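Long-range contacts in UDP-N-acetylglucosamine pyrophosphorylase (PDB 3OC9), which probably catalyses the transfer of a uridylyl group from UTP to N-acetyl-alpha-D-glucosamine 1-phosphate, giving UDP-N-acetylglucosamine and diphosphate: residues Q206-I211 and L318-S323; H260-G265 and I310-V315; I17-E22 and I199-L204; I233-Y238 and D314-A319; A37-A42 and K179-H184. All coordinates share one frame; numbering follows the deposited sequence. Where two conformers were deposited one is given.

Contact 1: Q206-I211 and L318-S323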
# COMPACT_ATOMS: atom_id res chain seq x y z
N GLN A 206 13.45 -16.93 -5.71
CA GLN A 206 12.47 -17.89 -5.15
C GLN A 206 11.98 -17.54 -3.71
O GLN A 206 11.93 -18.41 -2.83
CB GLN A 206 12.98 -19.33 -5.29
CG GLN A 206 13.05 -19.79 -6.78
CD GLN A 206 11.69 -20.15 -7.36
OE1 GLN A 206 11.11 -21.19 -7.01
NE2 GLN A 206 11.16 -19.29 -8.24
N SER A 207 11.63 -16.27 -3.50
CA SER A 207 11.21 -15.76 -2.17
C SER A 207 9.77 -16.17 -1.82
O SER A 207 8.93 -16.22 -2.73
CB SER A 207 11.25 -14.21 -2.16
OG SER A 207 12.55 -13.70 -2.48
N GLU A 208 9.50 -16.42 -0.53
CA GLU A 208 8.11 -16.43 0.04
C GLU A 208 7.54 -15.01 0.28
O GLU A 208 6.35 -14.75 0.01
CB GLU A 208 8.09 -17.21 1.37
CG GLU A 208 8.26 -18.74 1.19
CD GLU A 208 8.54 -19.44 2.52
OE1 GLU A 208 9.48 -19.02 3.22
OE2 GLU A 208 7.86 -20.43 2.83
N ILE A 209 8.38 -14.13 0.82
CA ILE A 209 8.03 -12.71 1.04
C ILE A 209 9.16 -11.82 0.48
O ILE A 209 10.36 -12.11 0.72
CB ILE A 209 7.83 -12.34 2.56
CG1 ILE A 209 7.00 -13.40 3.30
CG2 ILE A 209 7.15 -10.92 2.69
CD1 ILE A 209 6.90 -13.18 4.84
N CYS A 210 8.78 -10.76 -0.26
CA CYS A 210 9.71 -9.69 -0.65
C CYS A 210 9.23 -8.37 0.02
O CYS A 210 8.12 -7.86 -0.29
CB CYS A 210 9.79 -9.55 -2.19
SG CYS A 210 10.94 -8.23 -2.82
N ILE A 211 10.06 -7.81 0.92
CA ILE A 211 9.69 -6.62 1.75
C ILE A 211 10.38 -5.34 1.23
O ILE A 211 11.62 -5.26 1.29
CB ILE A 211 10.10 -6.81 3.26
CG1 ILE A 211 9.57 -8.14 3.82
CG2 ILE A 211 9.60 -5.62 4.13
CD1 ILE A 211 10.16 -8.55 5.25
N LEU A 318 7.14 -16.55 10.21
CA LEU A 318 6.74 -17.86 9.65
C LEU A 318 7.58 -18.25 8.41
O LEU A 318 7.81 -19.44 8.14
CB LEU A 318 5.23 -17.87 9.32
CG LEU A 318 4.57 -19.14 8.74
CD1 LEU A 318 4.64 -20.32 9.71
CD2 LEU A 318 3.12 -18.86 8.36
N ALA A 319 8.02 -17.25 7.64
CA ALA A 319 8.80 -17.50 6.41
C ALA A 319 10.27 -17.93 6.62
O ALA A 319 10.91 -17.45 7.56
CB ALA A 319 8.75 -16.25 5.52
N THR A 320 10.80 -18.80 5.74
CA THR A 320 12.25 -19.13 5.73
C THR A 320 13.04 -18.51 4.55
O THR A 320 14.28 -18.51 4.55
CB THR A 320 12.57 -20.67 5.75
OG1 THR A 320 12.04 -21.29 4.57
CG2 THR A 320 12.01 -21.36 7.00
N LYS A 321 12.32 -18.01 3.53
CA LYS A 321 12.98 -17.39 2.37
C LYS A 321 12.43 -15.97 2.18
O LYS A 321 11.30 -15.80 1.67
CB LYS A 321 12.76 -18.21 1.11
CG LYS A 321 13.32 -19.66 1.21
CD LYS A 321 13.02 -20.47 -0.05
CE LYS A 321 13.95 -20.15 -1.22
NZ LYS A 321 15.37 -19.94 -0.81
N VAL A 322 13.22 -14.97 2.59
CA VAL A 322 12.76 -13.55 2.57
C VAL A 322 13.82 -12.67 1.89
O VAL A 322 15.02 -12.76 2.24
CB VAL A 322 12.53 -13.01 4.02
CG1 VAL A 322 12.16 -11.50 4.02
CG2 VAL A 322 11.47 -13.84 4.78
N SER A 323 13.42 -11.85 0.92
CA SER A 323 14.33 -10.86 0.32
C SER A 323 13.93 -9.42 0.73
O SER A 323 12.73 -9.14 0.98
CB SER A 323 14.39 -11.05 -1.21
OG SER A 323 13.12 -10.91 -1.84
O HOH W 1 9.00 -22.02 4.66

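Contact 2: H260-G265 and I310-V315. Unlike the reference sequence in segment 310-315: I310 (reference Met).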
# COMPACT_ATOMS: atom_id res chain seq x y z
N HIS A 260 10.23 -0.29 7.53
CA HIS A 260 9.11 -1.04 6.88
C HIS A 260 8.01 -0.10 6.39
O HIS A 260 7.42 0.63 7.20
CB HIS A 260 8.52 -2.08 7.88
CG HIS A 260 7.25 -2.75 7.40
ND1 HIS A 260 6.04 -2.59 8.04
CD2 HIS A 260 7.02 -3.58 6.35
CE1 HIS A 260 5.11 -3.28 7.38
NE2 HIS A 260 5.68 -3.89 6.36
N ILE A 261 7.72 -0.08 5.09
CA ILE A 261 6.75 0.91 4.55
C ILE A 261 5.46 0.31 3.94
O ILE A 261 4.71 1.01 3.24
CB ILE A 261 7.39 1.96 3.58
CG1 ILE A 261 8.34 1.29 2.61
CG2 ILE A 261 8.05 3.16 4.35
CD1 ILE A 261 7.63 0.55 1.51
N SER A 262 5.21 -0.97 4.22
CA SER A 262 3.94 -1.65 3.84
C SER A 262 3.67 -1.76 2.32
O SER A 262 2.55 -1.49 1.85
CB SER A 262 2.69 -1.04 4.53
OG SER A 262 2.73 -1.15 5.95
N ILE A 263 4.69 -2.16 1.56
CA ILE A 263 4.51 -2.63 0.16
C ILE A 263 5.23 -4.00 0.10
O ILE A 263 6.47 -4.05 0.02
CB ILE A 263 5.08 -1.63 -0.92
CG1 ILE A 263 4.53 -0.20 -0.73
CG2 ILE A 263 4.78 -2.15 -2.38
CD1 ILE A 263 5.32 0.90 -1.51
N ASN A 264 4.45 -5.10 0.16
CA ASN A 264 5.00 -6.48 0.37
C ASN A 264 4.48 -7.47 -0.68
O ASN A 264 3.27 -7.49 -0.96
CB ASN A 264 4.66 -6.99 1.80
CG ASN A 264 5.28 -6.08 2.91
OD1 ASN A 264 6.50 -5.95 2.99
ND2 ASN A 264 4.42 -5.47 3.75
N GLY A 265 5.39 -8.26 -1.26
CA GLY A 265 5.01 -9.34 -2.20
C GLY A 265 5.01 -10.73 -1.55
O GLY A 265 5.90 -11.03 -0.75
N ILE A 310 -5.48 -7.78 15.27
CA ILE A 310 -4.30 -8.59 14.85
C ILE A 310 -3.60 -7.84 13.69
O ILE A 310 -4.26 -7.13 12.91
CB ILE A 310 -4.69 -10.07 14.46
CG1 ILE A 310 -5.89 -10.09 13.51
CG2 ILE A 310 -4.96 -10.96 15.73
CD1 ILE A 310 -6.28 -11.48 12.92
N PHE A 311 -2.26 -7.98 13.60
CA PHE A 311 -1.40 -7.16 12.70
C PHE A 311 -0.73 -8.04 11.61
O PHE A 311 -0.17 -9.10 11.92
CB PHE A 311 -0.27 -6.47 13.51
CG PHE A 311 -0.72 -5.35 14.45
CD1 PHE A 311 -2.02 -4.82 14.41
CD2 PHE A 311 0.20 -4.80 15.35
CE1 PHE A 311 -2.40 -3.77 15.27
CE2 PHE A 311 -0.17 -3.75 16.20
CZ PHE A 311 -1.48 -3.24 16.16
N PHE A 312 -0.80 -7.65 10.33
CA PHE A 312 -0.34 -8.53 9.26
C PHE A 312 1.16 -8.86 9.37
O PHE A 312 1.56 -9.97 9.05
CB PHE A 312 -0.72 -8.03 7.84
CG PHE A 312 0.15 -6.91 7.32
CD1 PHE A 312 1.45 -7.17 6.86
CD2 PHE A 312 -0.33 -5.60 7.29
CE1 PHE A 312 2.29 -6.12 6.41
CE2 PHE A 312 0.49 -4.55 6.83
CZ PHE A 312 1.80 -4.81 6.39
N PHE A 313 1.95 -7.90 9.85
CA PHE A 313 3.42 -8.09 9.90
C PHE A 313 3.90 -9.08 10.96
O PHE A 313 5.05 -9.54 10.93
CB PHE A 313 4.19 -6.74 9.93
CG PHE A 313 3.70 -5.76 10.97
CD1 PHE A 313 2.85 -4.71 10.61
CD2 PHE A 313 4.09 -5.88 12.31
CE1 PHE A 313 2.38 -3.80 11.56
CE2 PHE A 313 3.64 -4.96 13.28
CZ PHE A 313 2.77 -3.92 12.91
N ASP A 314 3.01 -9.47 11.89
CA ASP A 314 3.35 -10.57 12.81
C ASP A 314 3.46 -11.94 12.12
O ASP A 314 3.88 -12.91 12.75
CB ASP A 314 2.38 -10.64 14.02
CG ASP A 314 2.60 -9.50 15.03
OD1 ASP A 314 3.76 -9.05 15.24
OD2 ASP A 314 1.59 -9.03 15.63
N VAL A 315 3.10 -12.01 10.82
CA VAL A 315 3.27 -13.24 10.02
C VAL A 315 4.70 -13.43 9.47
O VAL A 315 5.09 -14.55 9.13
CB VAL A 315 2.20 -13.38 8.87
CG1 VAL A 315 2.66 -12.71 7.57
CG2 VAL A 315 1.87 -14.87 8.64

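Contact 3: I17-E22 and I199-L204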
# COMPACT_ATOMS: atom_id res chain seq x y z
N ILE A 17 23.02 -7.85 -4.50
CA ILE A 17 22.35 -8.46 -5.65
C ILE A 17 21.47 -7.37 -6.29
O ILE A 17 20.34 -7.10 -5.85
CB ILE A 17 21.51 -9.72 -5.27
CG1 ILE A 17 22.37 -10.76 -4.54
CG2 ILE A 17 20.89 -10.36 -6.53
CD1 ILE A 17 21.56 -11.95 -3.96
N PRO A 18 21.99 -6.70 -7.34
CA PRO A 18 21.31 -5.53 -7.87
C PRO A 18 20.03 -5.88 -8.64
O PRO A 18 19.90 -7.00 -9.16
CB PRO A 18 22.35 -4.94 -8.83
CG PRO A 18 23.12 -6.11 -9.29
CD PRO A 18 23.23 -7.01 -8.08
N VAL A 19 19.09 -4.93 -8.67
CA VAL A 19 17.90 -5.01 -9.55
C VAL A 19 18.32 -4.62 -10.97
O VAL A 19 18.82 -3.50 -11.19
CB VAL A 19 16.77 -4.07 -9.07
CG1 VAL A 19 15.52 -4.20 -9.98
CG2 VAL A 19 16.40 -4.37 -7.60
N THR A 20 18.14 -5.54 -11.91
CA THR A 20 18.64 -5.36 -13.30
C THR A 20 17.50 -5.32 -14.32
O THR A 20 16.36 -5.66 -14.00
CB THR A 20 19.55 -6.54 -13.71
OG1 THR A 20 18.76 -7.73 -13.84
CG2 THR A 20 20.69 -6.78 -12.69
N LYS A 21 17.82 -4.95 -15.57
CA LYS A 21 16.81 -5.05 -16.65
C LYS A 21 16.28 -6.48 -16.89
O LYS A 21 15.11 -6.64 -17.27
CB LYS A 21 17.28 -4.38 -17.96
CG LYS A 21 17.23 -2.84 -17.94
CD LYS A 21 15.80 -2.30 -17.75
CE LYS A 21 15.76 -0.78 -17.56
NZ LYS A 21 14.36 -0.25 -17.46
N GLU A 22 17.11 -7.51 -16.65
CA GLU A 22 16.65 -8.91 -16.72
C GLU A 22 15.43 -9.14 -15.78
O GLU A 22 14.44 -9.79 -16.17
CB GLU A 22 17.79 -9.91 -16.44
CG GLU A 22 17.37 -11.40 -16.38
CD GLU A 22 18.43 -12.37 -15.82
OE1 GLU A 22 19.35 -11.94 -15.07
OE2 GLU A 22 18.33 -13.59 -16.10
N ILE A 199 8.41 -8.16 -9.09
CA ILE A 199 7.92 -9.52 -9.47
C ILE A 199 9.09 -10.37 -10.02
O ILE A 199 9.28 -11.54 -9.62
CB ILE A 199 6.74 -9.45 -10.51
CG1 ILE A 199 5.53 -8.70 -9.93
CG2 ILE A 199 6.38 -10.86 -11.10
CD1 ILE A 199 4.87 -9.31 -8.70
N GLY A 200 9.90 -9.78 -10.90
CA GLY A 200 11.08 -10.49 -11.45
C GLY A 200 12.15 -10.82 -10.41
O GLY A 200 12.74 -11.93 -10.42
N TYR A 201 12.38 -9.89 -9.48
CA TYR A 201 13.35 -10.09 -8.37
C TYR A 201 12.92 -11.26 -7.45
O TYR A 201 13.72 -12.18 -7.16
CB TYR A 201 13.54 -8.76 -7.60
CG TYR A 201 14.79 -8.65 -6.72
CD1 TYR A 201 16.03 -8.34 -7.29
CD2 TYR A 201 14.72 -8.82 -5.32
CE1 TYR A 201 17.19 -8.20 -6.49
CE2 TYR A 201 15.89 -8.69 -4.51
CZ TYR A 201 17.12 -8.38 -5.10
OH TYR A 201 18.28 -8.26 -4.33
N MET A 202 11.66 -11.26 -7.00
CA MET A 202 11.20 -12.35 -6.14
C MET A 202 11.13 -13.73 -6.85
O MET A 202 11.35 -14.77 -6.21
CB MET A 202 9.96 -11.97 -5.29
CG MET A 202 8.62 -11.92 -6.01
SD MET A 202 7.28 -11.43 -4.84
CE MET A 202 7.36 -12.69 -3.56
N ASP A 203 10.92 -13.74 -8.17
CA ASP A 203 10.88 -15.04 -8.88
C ASP A 203 12.26 -15.66 -9.03
O ASP A 203 12.44 -16.85 -8.74
CB ASP A 203 10.17 -14.97 -10.24
CG ASP A 203 9.98 -16.36 -10.88
OD1 ASP A 203 9.25 -17.22 -10.32
OD2 ASP A 203 10.55 -16.58 -11.96
N LEU A 204 13.25 -14.85 -9.40
CA LEU A 204 14.60 -15.39 -9.62
C LEU A 204 15.32 -15.80 -8.31
O LEU A 204 16.15 -16.74 -8.31
CB LEU A 204 15.43 -14.47 -10.56
CG LEU A 204 14.83 -14.21 -11.97
CD1 LEU A 204 15.73 -13.32 -12.83
CD2 LEU A 204 14.48 -15.49 -12.75

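Contact 4: I233-Y238 and D314-A319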
# COMPACT_ATOMS: atom_id res chain seq x y z
N ILE A 233 12.81 -13.21 10.38
CA ILE A 233 12.60 -11.74 10.31
C ILE A 233 11.34 -11.27 11.05
O ILE A 233 10.30 -11.92 10.94
CB ILE A 233 12.52 -11.26 8.81
CG1 ILE A 233 13.80 -11.62 8.04
CG2 ILE A 233 12.19 -9.75 8.71
CD1 ILE A 233 15.08 -10.91 8.55
N LYS A 234 11.46 -10.17 11.82
CA LYS A 234 10.37 -9.53 12.57
C LYS A 234 10.38 -8.00 12.43
O LYS A 234 11.43 -7.42 12.11
CB LYS A 234 10.43 -9.90 14.09
CG LYS A 234 10.14 -11.38 14.42
CD LYS A 234 10.39 -11.73 15.93
CE LYS A 234 10.35 -13.26 16.17
NZ LYS A 234 10.20 -13.65 17.64
N VAL A 235 9.22 -7.37 12.64
CA VAL A 235 9.13 -5.89 12.79
C VAL A 235 9.08 -5.47 14.26
O VAL A 235 8.30 -6.06 15.06
CB VAL A 235 7.87 -5.29 12.05
CG1 VAL A 235 7.68 -3.81 12.36
CG2 VAL A 235 7.97 -5.52 10.53
N VAL A 236 9.91 -4.48 14.63
CA VAL A 236 9.77 -3.77 15.92
C VAL A 236 9.14 -2.38 15.66
O VAL A 236 9.71 -1.57 14.93
CB VAL A 236 11.15 -3.66 16.66
CG1 VAL A 236 11.06 -2.76 17.92
CG2 VAL A 236 11.67 -5.06 17.05
N GLU A 237 7.96 -2.12 16.23
CA GLU A 237 7.26 -0.83 16.04
C GLU A 237 8.00 0.33 16.73
O GLU A 237 8.75 0.12 17.70
CB GLU A 237 5.81 -0.89 16.55
CG GLU A 237 4.94 -1.98 15.88
CD GLU A 237 3.48 -1.92 16.34
OE1 GLU A 237 3.09 -2.76 17.19
OE2 GLU A 237 2.74 -1.04 15.87
N TYR A 238 7.77 1.56 16.24
CA TYR A 238 8.53 2.72 16.70
C TYR A 238 8.42 2.91 18.21
O TYR A 238 9.41 3.27 18.88
CB TYR A 238 8.05 4.00 15.97
CG TYR A 238 8.68 5.26 16.52
CD1 TYR A 238 9.96 5.65 16.14
CD2 TYR A 238 7.99 6.05 17.45
CE1 TYR A 238 10.55 6.80 16.66
CE2 TYR A 238 8.57 7.20 17.97
CZ TYR A 238 9.84 7.58 17.57
OH TYR A 238 10.41 8.72 18.08
N ASP A 314 3.01 -9.47 11.89
CA ASP A 314 3.35 -10.57 12.81
C ASP A 314 3.46 -11.94 12.12
O ASP A 314 3.88 -12.91 12.75
CB ASP A 314 2.38 -10.64 14.02
CG ASP A 314 2.60 -9.50 15.03
OD1 ASP A 314 3.76 -9.05 15.24
OD2 ASP A 314 1.59 -9.03 15.63
N VAL A 315 3.10 -12.01 10.82
CA VAL A 315 3.27 -13.24 10.02
C VAL A 315 4.70 -13.43 9.47
O VAL A 315 5.09 -14.55 9.13
CB VAL A 315 2.20 -13.38 8.87
CG1 VAL A 315 2.66 -12.71 7.57
CG2 VAL A 315 1.87 -14.87 8.64
N PHE A 316 5.50 -12.36 9.46
CA PHE A 316 6.86 -12.41 8.87
C PHE A 316 7.78 -13.56 9.39
O PHE A 316 8.49 -14.18 8.57
CB PHE A 316 7.61 -11.04 8.93
CG PHE A 316 7.03 -9.91 8.06
CD1 PHE A 316 5.93 -10.09 7.19
CD2 PHE A 316 7.62 -8.64 8.13
CE1 PHE A 316 5.43 -8.99 6.41
CE2 PHE A 316 7.13 -7.52 7.34
CZ PHE A 316 6.05 -7.71 6.48
N PRO A 317 7.78 -13.85 10.72
CA PRO A 317 8.71 -14.92 11.19
C PRO A 317 8.33 -16.37 10.78
O PRO A 317 9.15 -17.31 10.97
CB PRO A 317 8.73 -14.74 12.73
CG PRO A 317 7.62 -13.80 13.07
CD PRO A 317 7.19 -13.06 11.83
N LEU A 318 7.14 -16.55 10.21
CA LEU A 318 6.74 -17.86 9.65
C LEU A 318 7.58 -18.25 8.41
O LEU A 318 7.81 -19.44 8.14
CB LEU A 318 5.23 -17.87 9.32
CG LEU A 318 4.57 -19.14 8.74
CD1 LEU A 318 4.64 -20.32 9.71
CD2 LEU A 318 3.12 -18.86 8.36
N ALA A 319 8.02 -17.25 7.64
CA ALA A 319 8.80 -17.50 6.41
C ALA A 319 10.27 -17.93 6.62
O ALA A 319 10.91 -17.45 7.56
CB ALA A 319 8.75 -16.25 5.52
O HOH W 2 11.22 -14.76 8.46
O HOH W 3 5.36 -6.69 15.28

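Contact 5: A37-A42 and K179-H184. Unlike the reference sequence in segment 37-42: P41 (reference Leu).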
# COMPACT_ATOMS: atom_id res chain seq x y z
N ALA A 37 -1.25 -10.63 -9.21
CA ALA A 37 -2.45 -9.95 -8.66
C ALA A 37 -2.09 -8.78 -7.74
O ALA A 37 -0.96 -8.72 -7.20
CB ALA A 37 -3.35 -10.97 -7.87
N LEU A 38 -3.06 -7.87 -7.53
CA LEU A 38 -2.96 -6.75 -6.56
C LEU A 38 -3.92 -6.98 -5.37
O LEU A 38 -5.06 -7.43 -5.58
CB LEU A 38 -3.31 -5.39 -7.24
CG LEU A 38 -3.16 -4.13 -6.38
CD1 LEU A 38 -1.66 -3.85 -6.05
CD2 LEU A 38 -3.77 -2.83 -7.01
N ILE A 39 -3.47 -6.68 -4.14
CA ILE A 39 -4.33 -6.76 -2.92
C ILE A 39 -4.30 -5.41 -2.19
O ILE A 39 -3.21 -4.96 -1.83
CB ILE A 39 -3.86 -7.88 -1.93
CG1 ILE A 39 -3.91 -9.29 -2.59
CG2 ILE A 39 -4.75 -7.83 -0.63
CD1 ILE A 39 -3.22 -10.43 -1.77
N THR A 40 -5.46 -4.76 -1.98
CA THR A 40 -5.49 -3.51 -1.17
C THR A 40 -6.70 -3.41 -0.21
O THR A 40 -7.72 -4.07 -0.44
CB THR A 40 -5.47 -2.22 -2.04
OG1 THR A 40 -6.63 -2.18 -2.85
CG2 THR A 40 -4.20 -2.11 -2.96
N PRO A 41 -6.61 -2.58 0.85
CA PRO A 41 -7.85 -2.23 1.59
C PRO A 41 -8.60 -1.03 0.98
O PRO A 41 -7.98 -0.16 0.34
CB PRO A 41 -7.34 -1.88 2.97
CG PRO A 41 -5.88 -1.38 2.75
CD PRO A 41 -5.43 -1.86 1.38
N ALA A 42 -9.92 -0.96 1.16
CA ALA A 42 -10.69 0.20 0.69
C ALA A 42 -10.40 1.43 1.55
O ALA A 42 -10.56 2.60 1.10
CB ALA A 42 -12.17 -0.11 0.70
N LYS A 179 0.51 -16.75 -9.11
CA LYS A 179 1.67 -17.20 -8.31
C LYS A 179 2.22 -16.14 -7.33
O LYS A 179 2.79 -16.50 -6.29
CB LYS A 179 2.82 -17.67 -9.22
CG LYS A 179 2.51 -18.85 -10.18
CD LYS A 179 2.31 -20.16 -9.40
CE LYS A 179 2.14 -21.35 -10.32
NZ LYS A 179 2.44 -22.61 -9.57
N TYR A 180 2.09 -14.86 -7.68
CA TYR A 180 2.63 -13.74 -6.85
C TYR A 180 1.63 -12.58 -6.71
O TYR A 180 1.03 -12.19 -7.70
CB TYR A 180 3.93 -13.19 -7.47
CG TYR A 180 5.08 -14.19 -7.56
CD1 TYR A 180 5.74 -14.61 -6.41
CD2 TYR A 180 5.49 -14.72 -8.80
CE1 TYR A 180 6.81 -15.54 -6.48
CE2 TYR A 180 6.57 -15.66 -8.87
CZ TYR A 180 7.21 -16.05 -7.70
OH TYR A 180 8.26 -16.97 -7.73
N SER A 181 1.46 -12.04 -5.49
CA SER A 181 0.53 -10.92 -5.22
C SER A 181 1.26 -9.79 -4.47
O SER A 181 2.07 -10.06 -3.56
CB SER A 181 -0.70 -11.38 -4.37
OG SER A 181 -1.47 -12.42 -5.01
N VAL A 182 1.03 -8.53 -4.86
CA VAL A 182 1.56 -7.36 -4.11
C VAL A 182 0.45 -6.73 -3.25
O VAL A 182 -0.61 -6.31 -3.79
CB VAL A 182 2.18 -6.27 -5.04
CG1 VAL A 182 2.72 -5.09 -4.24
CG2 VAL A 182 3.28 -6.86 -5.92
N ALA A 183 0.68 -6.69 -1.92
CA ALA A 183 -0.26 -6.07 -0.96
C ALA A 183 0.26 -4.72 -0.44
O ALA A 183 1.38 -4.65 0.09
CB ALA A 183 -0.51 -7.04 0.24
N HIS A 184 -0.53 -3.65 -0.58
CA HIS A 184 -0.10 -2.35 -0.03
C HIS A 184 -1.20 -1.49 0.60
O HIS A 184 -2.36 -1.83 0.47
CB HIS A 184 0.67 -1.57 -1.09
CG HIS A 184 -0.15 -1.05 -2.23
ND1 HIS A 184 -0.95 0.07 -2.14
CD2 HIS A 184 -0.17 -1.41 -3.54
CE1 HIS A 184 -1.48 0.34 -3.32
NE2 HIS A 184 -1.01 -0.54 -4.19

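Contact 1: Q206-I211 and L318-S323
E208 carries the polar side of this crossing, its carboxylate lying against the turn into strand 322-326. OE1 of E208 takes two backbone donors, T320 N at 2.9 Å and K321 N at 3.0 Å, both arriving nearly along the C-O axis, so one oxygen satisfies two consecutive amides. The other oxygen, OE2, accepts from a water at 2.7 Å that also meets T320 OG1. E208 N in turn donates to K321 O at 2.9 Å, while the bond from I209 N to that oxygen is weak. From here the segments pair as parallel strands: S323 N donates to I209 O at 3.1 Å and I211 N to S323 O at 3.0 Å. On the face carrying C210 and S323, the hydroxyls of S207 and S323 share a hydrogen bond of 2.9 Å (OG to OG). I209 and V322 occupy the other face, where I209 CD1 packs on A319 CB. Q206, closing helix 196-204 in a Schellman motif, sends its NE2 back to D203 O. M198 and M202 of that helix cover C210, F270 of helix 268-274 covers I209 and A319, and strand 263-267 pairs along the opposite edge of strand 209-215.

Contact 2: H260-G265 and I310-V315
The rings of H260 and F312 meet tip to tip at their rims, their planes 61° apart. F313 completes an aromatic cluster with them, which ties the 3-10 turn starting at F312 to the corner where strand 258-261 gives way to strand 263-267 of the central mixed sheet. One face of the imidazole is covered by S262 N, offset toward the rim, while F312 CZ and N264 ND2 lie at its edge. The phenyl ring of F312 has F313 CD1 over the centre of one face and S262 OG at its edge, 3.8 Å from CZ. F313 approaches H260 obliquely, with CD1 4.2 Å from CE1 of the imidazole, and F311 CB lies over one face of the F313 ring, toward the rim.

No hydrogen bond joins the two segments, so the join is one of van der Waals and aromatic packing. Beyond the cluster, H157 meets F312 edge to face and accepts a hydrogen bond from its backbone N, and F161 of helix 160-166 also touches F312. Across the corner, N264 ND2 donates to H260 NE2 at 3.3 Å with an angle of 169°, lying close to both the ring and amide planes. This bond would favour the observed turn of the imidazole, and the same ND2 lies 3.5 Å from F312 CE1.

Contact 3: I17-E22 and I199-L204
Y201 reaches out of helix 196-204 to the N-terminal segment and donates from OH to I17 O at 2.8 Å. The hydroxyl lies in the carbonyl plane, on a lone pair, with a C=O...O angle of 140°. I17 O and P18 O both lie at the edge of the phenol ring, near its plane. I17 CB comes within 3.7 Å of the hydroxyl oxygen, so backbone and side chain of one residue meet the tip of the tyrosine together. V19 crosses Y201 at about a right angle, placing CG2 4.0 Å from ring atom CD1. Farther along, the carboxylate end of E22 passes obliquely by L204, with CD 4.1 Å from the leucine CD1.

With CG anti to the backbone N (chi1 -162°), the tyrosine ring leaves the helix toward 17-22. H23 meets this ring edge to face, and T13 and T14 also touch Y201, so the residues flanking the 17-22 segment contribute to its surroundings. T20 stands at the N-cap of helix 21-32, its side chain capping a backbone N just beyond E22. The two helices are joined again by D203, whose OD2 forms a salt bridge with R26 while OD1 accepts from Y180 OH.

This is a surface contact, with one buried residue, Y201, supplying its hydrogen bond. Since that bond ends on a backbone carbonyl, it ties the main chain ahead of helix 21-32 to helix 196-204, whereas V19, E22 and L204 add van der Waals contact across the two segments.

Contact 4: I233-Y238 and D314-A319
F316 and P317 of a 3-10 turn pack against strand 232-236, and waters bridge the two segments near either end of that packing. D314, earlier in the turn, is linked to V235 by one of them, which donates both to D314 OD1 at 2.9 Å and to V235 O at 3.0 Å. The other carboxylate oxygen of D314, OD2, is hydrogen-bonded to H282 NE2. F316 follows, and its CE2 comes obliquely to V235 CG2, at 3.9 Å; this methyl is the branch anti to the valine carbonyl carbon. P317 then sits against the strand, crossing K234 at about a right angle with CG to CG at 3.7 Å. Its N lies 3.2 Å from I233 O but has no hydrogen to give, so this approach is packing alone. The extended K234 chain carries NZ on to a salt bridge with E229.

A second water bridges the end of the turn and the strand, accepting from I233 N at 2.9 Å and donating to F316 O at 2.8 Å and to A319 O. With no direct hydrogen bond between the segments, the waters supply their polar links. The 3-10 turn lies between the two-stranded hairpin 225-236 and the main sheet: F316 also packs on I209 and I211 of strand 209-215, while V315, L318 and A319 touch helix 268-274.

Contact 5: A37-A42 and K179-H184
V182 O accepts from I39 N at 2.9 Å, the shortest of four backbone bonds that pair strands 37-41 and 180-184 in parallel. The donor is tilted 31° from the carbonyl plane, although the N-H...O angle is 165°. A37 is bonded through both its backbone N and its O, the N giving to Y180 O and the O taking V182 N. At the far end, H184 N reaches I39 O at 3.2 Å.

Side chains alternate about the sheet. A37, I39, S181 and A183 share one face, where I39 CD1 packs on S181 CB at 3.7 Å and its CB lies 4.1 Å from A183 CB. L38 and V182 take the other face. There L38 CD1 reaches V182 O at 3.5 Å and comes obliquely to the H184 imidazole.

T40 and H184 lie side by side, pointing the same way. The methyl CG2 of T40, anti to its carbonyl carbon, stands over one imidazole face in a CH-pi contact, 3.8 Å from the centroid and 16° off the normal. T40 OG1 is bonded to W96.

Strand 36-41 pairs on its other side with 95-100, and strand 180-184 with 263-267, placing this contact within the GT-A-type central sheet. Its chemistry joins regular amide-to-carbonyl pairing with close apolar packing, and near the strand ends both imidazole nitrogens of H184 have hydrogen-bond partners, NE2 with D193, while the T40 methyl covers one face.

Contacts 1, 2 and 5 all reach the central mixed sheet. Contact 5 is the buried one, made of regular parallel pairing, and contact 1 lies farther out, where pairing gives way to carboxylate and water bonds. Strand 263-267 from contact 2 runs between the strands of both, bonded to C210 on one side and A183 on the other. Contacts 2 and 4 share the 3-10 turn: one side joins an aromatic cluster, the other meets a hairpin through waters. Contact 4 shares L318 and A319 with contact 1. Contact 3, at the surface, relies on one tyrosine hydroxyl, yet its D203 bonds Y180 of contact 5.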